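Ferritin (Pseudo-nitzschia multiseries, PDB 4IWK) probably stores iron in soluble, non-toxic form, taking it up as Fe(2+), oxidising it with O2 and depositing it as ferric hydroxide. Local coordinates at residues E95-T99 with Q128-E132. Coordinates in Å, arbitrary orientation, origin at the centre of the assembly. Residues are numbered along the deposited sequence.
Sequences EQANT and QVNEE. With FE (Fe (III) ion), chain I.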
ATOM      1  N   GLU A  95       2.508 -48.881 -19.702  1.00 20.26           N
ATOM      2  CA  GLU A  95       2.041 -47.709 -20.499  1.00 19.85           C
ATOM      3  C   GLU A  95       1.685 -48.130 -21.941  1.00 20.93           C
ATOM      4  O   GLU A  95       0.645 -47.621 -22.467  1.00 20.33           O
ATOM      5  CB  GLU A  95       2.983 -46.543 -20.451  1.00 19.66           C
ATOM      6  CG  GLU A  95       2.955 -45.825 -19.054  1.00 20.06           C
ATOM      7  CD  GLU A  95       1.670 -45.185 -18.653  1.00 21.63           C
ATOM      8  OE1 GLU A  95       0.730 -45.147 -19.460  1.00 23.48           O
ATOM      9  OE2 GLU A  95       1.711 -44.641 -17.533  1.00 20.84           O
ATOM     10  N   GLN A  96       2.465 -49.038 -22.502  1.00 21.59           N
ATOM     11  CA  GLN A  96       2.162 -49.533 -23.850  1.00 23.04           C
ATOM     12  C   GLN A  96       0.844 -50.262 -23.857  1.00 24.41           C
ATOM     13  O   GLN A  96       0.014 -50.102 -24.794  1.00 23.87           O
ATOM     14  CB  GLN A  96       3.250 -50.406 -24.379  1.00 23.48           C
ATOM     15  CG  GLN A  96       4.499 -49.569 -24.661  1.00 23.41           C
ATOM     16  CD  GLN A  96       5.743 -50.420 -24.881  1.00 26.52           C
ATOM     17  OE1 GLN A  96       5.742 -51.598 -24.558  1.00 29.69           O
ATOM     18  NE2 GLN A  96       6.811 -49.812 -25.441  1.00 25.90           N
ATOM     19  N   ALA A  97       0.576 -51.038 -22.783  1.00 21.76           N
ATOM     20  CA  ALA A  97      -0.736 -51.622 -22.588  1.00 21.79           C
ATOM     21  C   ALA A  97      -1.889 -50.669 -22.444  1.00 25.33           C
ATOM     22  O   ALA A  97      -3.014 -50.958 -22.926  1.00 23.75           O
ATOM     23  CB  ALA A  97      -0.740 -52.624 -21.402  1.00 20.58           C
ATOM     24  N   ASN A  98      -1.675 -49.621 -21.674  1.00 21.54           N
ATOM     25  CA  ASN A  98      -2.687 -48.617 -21.492  1.00 20.61           C
ATOM     26  C   ASN A  98      -3.020 -48.023 -22.895  1.00 22.31           C
ATOM     27  O   ASN A  98      -4.186 -47.755 -23.176  1.00 22.58           O
ATOM     28  CB  ASN A  98      -2.152 -47.507 -20.612  1.00 22.12           C
ATOM     29  CG  ASN A  98      -2.131 -47.855 -19.133  1.00 25.67           C
ATOM     30  OD1 ASN A  98      -2.653 -48.903 -18.707  1.00 22.52           O
ATOM     31  ND2 ASN A  98      -1.657 -46.883 -18.314  1.00 22.97           N
ATOM     32  N   THR A  99      -2.012 -47.771 -23.697  1.00 22.02           N
ATOM     33  CA  THR A  99      -2.209 -47.134 -25.043  1.00 21.50           C
ATOM     34  C   THR A  99      -2.950 -48.138 -25.877  1.00 23.75           C
ATOM     35  O   THR A  99      -3.873 -47.707 -26.573  1.00 24.25           O
ATOM     36  CB  THR A  99      -0.874 -46.822 -25.675  1.00 22.74           C
ATOM     37  OG1 THR A  99      -0.202 -45.855 -24.873  1.00 23.51           O
ATOM     38  CG2 THR A  99      -1.038 -46.239 -27.137  1.00 24.66           C
ATOM     39  N   GLN A 128      -0.933 -40.305 -23.822  1.00 18.69           N
ATOM     40  CA  GLN A 128      -0.173 -41.546 -23.876  1.00 19.24           C
ATOM     41  C   GLN A 128       1.073 -41.382 -24.746  1.00 18.84           C
ATOM     42  O   GLN A 128       2.101 -41.977 -24.453  1.00 19.89           O
ATOM     43  CB  GLN A 128      -1.008 -42.702 -24.468  1.00 17.66           C
ATOM     44  CG  GLN A 128      -2.061 -43.220 -23.483  1.00 18.17           C
ATOM     45  CD  GLN A 128      -1.424 -43.538 -22.127  1.00 20.94           C
ATOM     46  OE1 GLN A 128      -1.694 -42.815 -21.150  1.00 22.60           O
ATOM     47  NE2 GLN A 128      -0.590 -44.587 -22.065  1.00 20.56           N
ATOM     48  N   VAL A 129       0.989 -40.597 -25.834  1.00 19.50           N
ATOM     49  CA  VAL A 129       2.227 -40.336 -26.571  1.00 19.37           C
ATOM     50  C   VAL A 129       3.253 -39.669 -25.646  1.00 21.47           C
ATOM     51  O   VAL A 129       4.445 -40.027 -25.639  1.00 21.09           O
ATOM     52  CB  VAL A 129       1.906 -39.368 -27.785  1.00 20.50           C
ATOM     53  CG1 VAL A 129       3.198 -38.800 -28.360  1.00 21.51           C
ATOM     54  CG2 VAL A 129       1.071 -40.152 -28.779  1.00 19.87           C
ATOM     55  N   ASN A 130       2.814 -38.731 -24.822  1.00 19.30           N
ATOM     56  CA  ASN A 130       3.753 -38.031 -23.964  1.00 18.89           C
ATOM     57  C   ASN A 130       4.300 -38.975 -22.864  1.00 21.00           C
ATOM     58  O   ASN A 130       5.489 -38.967 -22.572  1.00 21.50           O
ATOM     59  CB  ASN A 130       3.051 -36.884 -23.317  1.00 20.24           C
ATOM     60  CG  ASN A 130       2.831 -35.714 -24.326  1.00 28.87           C
ATOM     61  OD1 ASN A 130       3.358 -35.750 -25.458  1.00 29.99           O
ATOM     62  ND2 ASN A 130       1.951 -34.738 -23.961  1.00 27.13           N
ATOM     63  N   GLU A 131       3.401 -39.791 -22.334  1.00 21.07           N
ATOM     64  CA  GLU A 131       3.836 -40.709 -21.215  1.00 21.67           C
ATOM     65  C   GLU A 131       4.775 -41.770 -21.753  1.00 20.40           C
ATOM     66  O   GLU A 131       5.873 -42.066 -21.091  1.00 21.40           O
ATOM     67  CB  GLU A 131       2.638 -41.424 -20.592  1.00 22.74           C
ATOM     68  CG  GLU A 131       1.741 -40.404 -19.880  1.00 25.81           C
ATOM     69  CD  GLU A 131       0.821 -41.056 -18.884  1.00 32.30           C
ATOM     70  OE1 GLU A 131       0.825 -42.307 -18.909  1.00 27.57           O
ATOM     71  OE2 GLU A 131       0.105 -40.362 -18.165  1.00 30.93           O
ATOM     72  N   GLU A 132       4.482 -42.352 -22.920  1.00 20.28           N
ATOM     73  CA  GLU A 132       5.426 -43.371 -23.434  1.00 20.09           C
ATOM     74  C   GLU A 132       6.808 -42.738 -23.718  1.00 20.25           C
ATOM     75  O   GLU A 132       7.859 -43.407 -23.498  1.00 20.00           O
ATOM     76  CB  GLU A 132       4.903 -44.060 -24.675  1.00 21.26           C
ATOM     77  CG  GLU A 132       3.727 -45.021 -24.375  1.00 22.24           C
ATOM     78  CD  GLU A 132       3.390 -45.911 -25.548  1.00 25.05           C
ATOM     79  OE1 GLU A 132       4.303 -46.232 -26.330  1.00 29.07           O
ATOM     80  OE2 GLU A 132       2.224 -46.207 -25.785  1.00 27.12           O
TER
HETATM   81 FE    FE I 203      -0.123 -43.608 -17.528  0.85 23.97          FE
HETATM   82  O   HOH W   1      -1.769 -43.627 -18.513  1.00 28.00           O
HETATM   83  O   HOH W   2       6.649 -47.020 -26.344  1.00 31.79           O
HETATM   84  O   HOH W   3       0.002 -42.248 -16.315  1.00 34.45           O
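Segments 95-99 and 128-132, on helices 84-111 and 115-145 of the ferritin four-helix bundle, run antiparallel, with axes 9.9 Å apart at closest approach and an angle of 166°, and a ferric ion joins them across the bundle interior. Glu95 OE2 and Glu131 OE1 each lie 2.1 Å from FE, and Glu49 from helix 36-62 together with waters 1 and 3 completes its coordination. The two carboxylate oxygens, Glu95 OE2 and Glu131 OE1, approach to 2.9 Å, a spacing tolerated because both are bound to the metal. Glu131 also gives OE2 to another iron, shared with Glu45 and Glu48, and so bridges two metal sites.

Gln128 organises the second shell. Both hydrogens of its amide are used: NE2 donates to Glu95 OE1 (3.0 Å, nearly linear) and to Thr99 OG1 (3.1 Å). Its carbonyl OE1 accepts from metal-bound water 1 at 2.8 Å, and the same water donates to Glu95 OE1 at 3.1 Å. Glu95 OE1 takes a third hydrogen from Asn98 ND2 (3.2 Å), while Asn98 OD1 is held by Gln15; Glu95 OE2, besides binding iron, is hydrogen-bonded to Tyr23. Thr99 OG1, which accepts from Gln128, donates in turn to Glu132 OE2 in a short 2.6 Å bond. Farther from the metal, water 2 links Gln96 NE2 (2.9 Å) to Glu132 OE1 (2.5 Å).

Iron thus offsets the charge of buried Glu95 and Glu131, and amide and water donors satisfy Glu95 OE1, an oxygen-rich environment that suits Fe(3+) and is consistent with a ferroxidase centre.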